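Local coordinates for putative methyl-accepting chemotaxis signal transduction protein (Campylobacter jejuni subsp. jejuni serotype O:2, PDB 4XMR) that probably serves as a chemoreceptor that senses amino acids through a periplasmic tandem-PAS domain, which binds isoleucine here, and signals across the membrane, at residues V81-S93 with E103-Y116. Numbering follows the deposited sequence. Where two conformers were deposited one is given.
Sequences VYLGLNNGKVLLS and ELRDDLDIKTKDWY. With ILE (isoleucine), chain E.
Strand 90-93 pairs with the edge strand 103-105 as an antiparallel hairpin, and the chain running on from it folds over the sheet to wall the isoleucine pocket of this PAS-like (Cache) sensor domain. Three backbone bonds set the register: Val-90 N to Arg-105 O, Arg-105 N to Val-90 O (2.8 Å, 167° at the hydrogen) and Leu-92 N to Glu-103 O. Past the pairing, one water bridges Gly-88 O and Arg-105 O to Leu-108 N, tying the departing loop to the sheet. On the pocket side, in the conformer given, Val-90 CG1 meets Leu-108 CD1 at 3.6 Å, while its CG2, anti to the backbone N, reaches the ligand CD1. Tyr-82 and Trp-115 form a T-shaped pair with planes at 70°: Tyr-82 CE2 lies 3.4 Å above the indole plane, and ligand CD1 sits over the centre of the phenol ring. Trp-115 NE1 (3.0 Å) and Lys-113 NZ (2.8 Å) both donate to the ligand carboxylate atom O; Lys-113 NZ also donates to Leu-108 O, in that carbonyl's plane, and bonds Thr-134 OG1. Ile-110 CD1 lies against bare Gly-84 CA (3.6 Å), and Lys-111 NZ donates a hydrogen bond to Asn-86 OD1 (3.0 Å) from 46° above its carbonyl plane. Strand 80-84 continues the sheet into strand 152-162, where Tyr-82 OH is hydrogen-bonded to Asp-160; helix 58-76 packs against Leu-91 and Leu-104, and strands 126-132 and 139-149 add contacts to Trp-115.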
loop_
_atom_site.group_PDB
_atom_site.type_symbol
_atom_site.label_atom_id
_atom_site.label_comp_id
_atom_site.label_asym_id
_atom_site.label_seq_id
_atom_site.Cartn_x
_atom_site.Cartn_y
_atom_site.Cartn_z
ATOM N N VAL B 81 2.765 12.249 -14.986
ATOM C CA VAL B 81 1.424 11.858 -15.400
ATOM C C VAL B 81 1.148 12.622 -16.684
ATOM O O VAL B 81 1.356 13.833 -16.720
ATOM C CB VAL B 81 0.373 12.174 -14.318
ATOM C CG1 VAL B 81 -1.020 11.832 -14.806
ATOM C CG2 VAL B 81 0.681 11.427 -13.034
ATOM N N TYR B 82 0.700 11.942 -17.739
ATOM C CA TYR B 82 0.680 12.566 -19.051
ATOM C C TYR B 82 -0.358 11.987 -19.987
ATOM O O TYR B 82 -0.815 10.850 -19.816
ATOM C CB TYR B 82 2.067 12.497 -19.707
ATOM C CG TYR B 82 2.738 11.150 -19.632
ATOM C CD1 TYR B 82 3.511 10.814 -18.527
ATOM C CD2 TYR B 82 2.620 10.221 -20.664
ATOM C CE1 TYR B 82 4.144 9.585 -18.443
ATOM C CE2 TYR B 82 3.254 8.990 -20.595
ATOM C CZ TYR B 82 4.014 8.681 -19.482
ATOM O OH TYR B 82 4.646 7.457 -19.435
ATOM N N LEU B 83 -0.712 12.781 -20.993
ATOM C CA LEU B 83 -1.569 12.334 -22.082
ATOM C C LEU B 83 -0.826 12.498 -23.398
ATOM O O LEU B 83 -0.512 13.619 -23.805
ATOM C CB LEU B 83 -2.881 13.123 -22.099
ATOM C CG LEU B 83 -3.907 12.710 -23.164
ATOM C CD1 LEU B 83 -4.384 11.273 -22.959
ATOM C CD2 LEU B 83 -5.085 13.692 -23.201
ATOM N N GLY B 84 -0.512 11.373 -24.040
ATOM C CA GLY B 84 0.117 11.394 -25.352
ATOM C C GLY B 84 -0.907 11.460 -26.468
ATOM O O GLY B 84 -1.841 10.682 -26.489
ATOM N N LEU B 85 -0.714 12.373 -27.415
ATOM C CA LEU B 85 -1.662 12.552 -28.523
ATOM C C LEU B 85 -1.176 11.896 -29.822
ATOM O O LEU B 85 0.016 11.651 -29.984
ATOM C CB LEU B 85 -1.908 14.048 -28.761
ATOM C CG LEU B 85 -2.333 14.856 -27.528
ATOM C CD1 LEU B 85 -2.469 16.341 -27.844
ATOM C CD2 LEU B 85 -3.623 14.313 -26.917
ATOM N N ASN B 86 -2.092 11.635 -30.757
ATOM C CA ASN B 86 -1.707 11.041 -32.043
ATOM C C ASN B 86 -0.790 11.931 -32.873
ATOM O O ASN B 86 -0.014 11.439 -33.694
ATOM C CB ASN B 86 -2.929 10.624 -32.874
ATOM C CG ASN B 86 -2.545 10.073 -34.248
ATOM O OD1 ASN B 86 -1.904 9.025 -34.356
ATOM N ND2 ASN B 86 -2.934 10.786 -35.303
ATOM N N ASN B 87 -0.863 13.241 -32.661
ATOM C CA ASN B 87 0.026 14.137 -33.391
ATOM C C ASN B 87 1.439 14.109 -32.818
ATOM O O ASN B 87 2.336 14.791 -33.307
ATOM C CB ASN B 87 -0.537 15.563 -33.496
ATOM C CG ASN B 87 -0.541 16.311 -32.170
ATOM O OD1 ASN B 87 -0.149 15.785 -31.130
ATOM N ND2 ASN B 87 -0.979 17.562 -32.216
ATOM N N GLY B 88 1.624 13.313 -31.767
ATOM C CA GLY B 88 2.943 13.088 -31.212
ATOM C C GLY B 88 3.252 13.967 -30.018
ATOM O O GLY B 88 4.232 13.738 -29.319
ATOM N N LYS B 89 2.419 14.977 -29.787
ATOM C CA LYS B 89 2.621 15.866 -28.656
ATOM C C LYS B 89 2.156 15.175 -27.379
ATOM O O LYS B 89 1.321 14.262 -27.412
ATOM C CB LYS B 89 1.874 17.186 -28.850
ATOM C CG LYS B 89 2.340 17.980 -30.059
ATOM C CD LYS B 89 1.714 19.360 -30.074
ATOM C CE LYS B 89 2.115 20.149 -31.313
ATOM N NZ LYS B 89 1.449 21.483 -31.342
ATOM N N VAL B 90 2.693 15.601 -26.248
ATOM C CA VAL B 90 2.293 15.012 -24.981
ATOM C C VAL B 90 2.068 16.104 -23.945
ATOM O O VAL B 90 2.886 17.009 -23.802
ATOM C CB VAL B 90 3.312 13.959 -24.495
ATOM C CG1 VAL B 90 4.688 14.567 -24.343
ATOM C CG2 VAL B 90 2.866 13.348 -23.186
ATOM N N LEU B 91 0.933 16.036 -23.257
ATOM C CA LEU B 91 0.648 16.949 -22.176
ATOM C C LEU B 91 1.224 16.321 -20.910
ATOM O O LEU B 91 0.739 15.287 -20.451
ATOM C CB LEU B 91 -0.851 17.166 -22.048
ATOM C CG LEU B 91 -1.272 18.161 -20.966
ATOM C CD1 LEU B 91 -0.763 19.568 -21.285
ATOM C CD2 LEU B 91 -2.779 18.167 -20.807
ATOM N N LEU B 92 2.258 16.953 -20.357
ATOM C CA LEU B 92 3.079 16.354 -19.304
ATOM C C LEU B 92 2.997 17.100 -17.980
ATOM O O LEU B 92 3.317 18.288 -17.916
ATOM C CB LEU B 92 4.539 16.284 -19.767
ATOM C CG LEU B 92 5.576 15.791 -18.753
ATOM C CD1 LEU B 92 5.262 14.370 -18.264
ATOM C CD2 LEU B 92 6.963 15.854 -19.363
ATOM N N SER B 93 2.552 16.395 -16.940
ATOM C CA SER B 93 2.586 16.899 -15.574
ATOM C C SER B 93 3.742 16.232 -14.819
ATOM O O SER B 93 3.786 14.994 -14.712
ATOM C CB SER B 93 1.260 16.636 -14.866
ATOM O OG SER B 93 1.274 17.152 -13.550
ATOM N N GLU B 103 2.311 21.318 -19.653
ATOM C CA GLU B 103 2.459 21.874 -20.986
ATOM C C GLU B 103 2.649 20.757 -21.998
ATOM O O GLU B 103 2.937 19.604 -21.630
ATOM C CB GLU B 103 3.653 22.831 -21.041
ATOM C CG GLU B 103 3.486 24.083 -20.199
ATOM C CD GLU B 103 4.710 24.973 -20.239
ATOM O OE1 GLU B 103 5.771 24.499 -20.698
ATOM O OE2 GLU B 103 4.612 26.145 -19.817
ATOM N N LEU B 104 2.467 21.108 -23.266
ATOM C CA LEU B 104 2.679 20.185 -24.371
ATOM C C LEU B 104 4.154 20.121 -24.724
ATOM O O LEU B 104 4.800 21.148 -24.923
ATOM C CB LEU B 104 1.867 20.593 -25.604
ATOM C CG LEU B 104 0.356 20.399 -25.579
ATOM C CD1 LEU B 104 -0.259 20.868 -26.887
ATOM C CD2 LEU B 104 -0.008 18.946 -25.323
ATOM N N ARG B 105 4.683 18.907 -24.786
ATOM C CA ARG B 105 6.036 18.673 -25.265
ATOM C C ARG B 105 5.908 18.038 -26.643
ATOM O O ARG B 105 5.077 17.153 -26.836
ATOM C CB ARG B 105 6.781 17.710 -24.337
ATOM C CG ARG B 105 6.878 18.133 -22.870
ATOM C CD ARG B 105 8.038 19.084 -22.632
ATOM N NE ARG B 105 9.218 18.724 -23.416
ATOM C CZ ARG B 105 10.225 17.976 -22.973
ATOM N NH1 ARG B 105 10.213 17.498 -21.734
ATOM N NH2 ARG B 105 11.251 17.713 -23.772
ATOM N N ASP B 106 6.717 18.469 -27.605
ATOM C CA ASP B 106 6.591 17.911 -28.949
ATOM C C ASP B 106 7.779 17.052 -29.388
ATOM O O ASP B 106 7.819 16.587 -30.525
ATOM C CB ASP B 106 6.295 19.006 -29.988
ATOM C CG ASP B 106 7.334 20.110 -29.997
ATOM O OD1 ASP B 106 8.479 19.864 -29.567
ATOM O OD2 ASP B 106 7.004 21.227 -30.444
ATOM N N ASP B 107 8.727 16.827 -28.483
ATOM C CA ASP B 107 9.981 16.166 -28.849
ATOM C C ASP B 107 10.289 14.889 -28.063
ATOM O O ASP B 107 11.455 14.550 -27.863
ATOM C CB ASP B 107 11.148 17.150 -28.706
ATOM C CG ASP B 107 11.301 17.674 -27.287
ATOM O OD1 ASP B 107 10.387 17.458 -26.463
ATOM O OD2 ASP B 107 12.335 18.316 -27.001
ATOM N N LEU B 108 9.258 14.166 -27.641
ATOM C CA LEU B 108 9.476 12.984 -26.810
ATOM C C LEU B 108 9.293 11.645 -27.533
ATOM O O LEU B 108 9.342 10.590 -26.897
ATOM C CB LEU B 108 8.617 13.049 -25.544
ATOM C CG LEU B 108 9.045 14.164 -24.589
ATOM C CD1 LEU B 108 8.147 14.241 -23.362
ATOM C CD2 LEU B 108 10.499 13.969 -24.177
ATOM N N ASP B 109 9.086 11.698 -28.848
ATOM C CA ASP B 109 9.056 10.501 -29.706
ATOM C C ASP B 109 8.094 9.424 -29.219
ATOM O O ASP B 109 8.473 8.260 -29.107
ATOM C CB ASP B 109 10.449 9.877 -29.807
ATOM C CG ASP B 109 11.465 10.802 -30.441
ATOM O OD1 ASP B 109 11.104 11.545 -31.377
ATOM O OD2 ASP B 109 12.634 10.782 -29.999
ATOM N N ILE B 110 6.854 9.791 -28.936
ATOM C CA ILE B 110 5.979 8.870 -28.218
ATOM C C ILE B 110 5.355 7.759 -29.056
ATOM O O ILE B 110 5.125 6.667 -28.542
ATOM C CB ILE B 110 4.870 9.611 -27.474
ATOM C CG1 ILE B 110 3.880 10.223 -28.466
ATOM C CG2 ILE B 110 5.491 10.652 -26.567
ATOM C CD1 ILE B 110 2.616 10.720 -27.834
ATOM N N LYS B 111 5.095 8.023 -30.335
ATOM C CA LYS B 111 4.299 7.096 -31.138
ATOM C C LYS B 111 5.003 5.774 -31.419
ATOM O O LYS B 111 4.377 4.818 -31.865
ATOM C CB LYS B 111 3.830 7.746 -32.444
ATOM C CG LYS B 111 2.783 8.827 -32.246
ATOM C CD LYS B 111 2.228 9.315 -33.570
ATOM C CE LYS B 111 1.418 8.235 -34.264
ATOM N NZ LYS B 111 0.815 8.734 -35.531
ATOM N N THR B 112 6.300 5.719 -31.150
ATOM C CA THR B 112 7.043 4.487 -31.346
ATOM C C THR B 112 7.406 3.832 -30.016
ATOM O O THR B 112 8.177 2.878 -29.983
ATOM C CB THR B 112 8.327 4.724 -32.186
ATOM O OG1 THR B 112 9.050 5.838 -31.648
ATOM C CG2 THR B 112 7.981 5.001 -33.662
ATOM N N LYS B 113 6.841 4.336 -28.924
ATOM C CA LYS B 113 7.138 3.795 -27.600
ATOM C C LYS B 113 6.142 2.734 -27.162
ATOM O O LYS B 113 4.971 2.778 -27.533
ATOM C CB LYS B 113 7.232 4.913 -26.561
ATOM C CG LYS B 113 8.500 5.718 -26.729
ATOM C CD LYS B 113 8.674 6.760 -25.655
ATOM C CE LYS B 113 9.997 7.499 -25.826
ATOM N NZ LYS B 113 10.189 8.585 -24.820
ATOM N N ASP B 114 6.624 1.772 -26.380
ATOM C CA ASP B 114 5.808 0.636 -25.973
ATOM C C ASP B 114 4.595 1.049 -25.149
ATOM O O ASP B 114 3.490 0.553 -25.387
ATOM C CB ASP B 114 6.647 -0.405 -25.220
ATOM C CG ASP B 114 7.203 -1.483 -26.138
ATOM O OD1 ASP B 114 7.241 -1.268 -27.366
ATOM O OD2 ASP B 114 7.603 -2.550 -25.626
ATOM N N TRP B 115 4.780 1.965 -24.197
ATOM C CA TRP B 115 3.652 2.384 -23.366
ATOM C C TRP B 115 2.547 2.968 -24.229
ATOM O O TRP B 115 1.365 2.839 -23.914
ATOM C CB TRP B 115 4.063 3.364 -22.250
ATOM C CG TRP B 115 4.606 4.706 -22.697
ATOM C CD1 TRP B 115 5.920 5.084 -22.729
ATOM C CD2 TRP B 115 3.851 5.852 -23.124
ATOM N NE1 TRP B 115 6.033 6.377 -23.170
ATOM C CE2 TRP B 115 4.778 6.869 -23.425
ATOM C CE3 TRP B 115 2.484 6.110 -23.303
ATOM C CZ2 TRP B 115 4.385 8.126 -23.881
ATOM C CZ3 TRP B 115 2.097 7.357 -23.753
ATOM C CH2 TRP B 115 3.042 8.349 -24.039
ATOM N N TYR B 116 2.940 3.586 -25.337
ATOM C CA TYR B 116 1.973 4.188 -26.237
ATOM C C TYR B 116 1.376 3.116 -27.150
ATOM O O TYR B 116 0.160 2.920 -27.186
ATOM C CB TYR B 116 2.631 5.317 -27.041
ATOM C CG TYR B 116 1.687 6.083 -27.938
ATOM C CD1 TYR B 116 1.494 5.702 -29.256
ATOM C CD2 TYR B 116 0.997 7.196 -27.469
ATOM C CE1 TYR B 116 0.639 6.394 -30.073
ATOM C CE2 TYR B 116 0.138 7.897 -28.287
ATOM C CZ TYR B 116 -0.038 7.488 -29.586
ATOM O OH TYR B 116 -0.892 8.179 -30.409
HETATM N N ILE E . 8.382 7.991 -19.175
HETATM C CA ILE E . 7.854 8.310 -20.491
HETATM C C ILE E . 8.926 7.984 -21.522
HETATM O O ILE E . 8.632 7.742 -22.687
HETATM C CB ILE E . 7.399 9.791 -20.582
HETATM C CG1 ILE E . 6.546 10.003 -21.836
HETATM C CG2 ILE E . 8.586 10.743 -20.544
HETATM C CD1 ILE E . 5.830 11.342 -21.877
HETATM O OXT ILE E . 10.111 7.923 -21.184
HETATM O O HOH W 1 -1.487 7.069 -32.769
HETATM O O HOH W 2 6.385 14.705 -27.692
HETATM O O HOH W 3 6.239 12.303 -30.280
HETATM O O HOH W 4 4.727 20.302 -18.841
#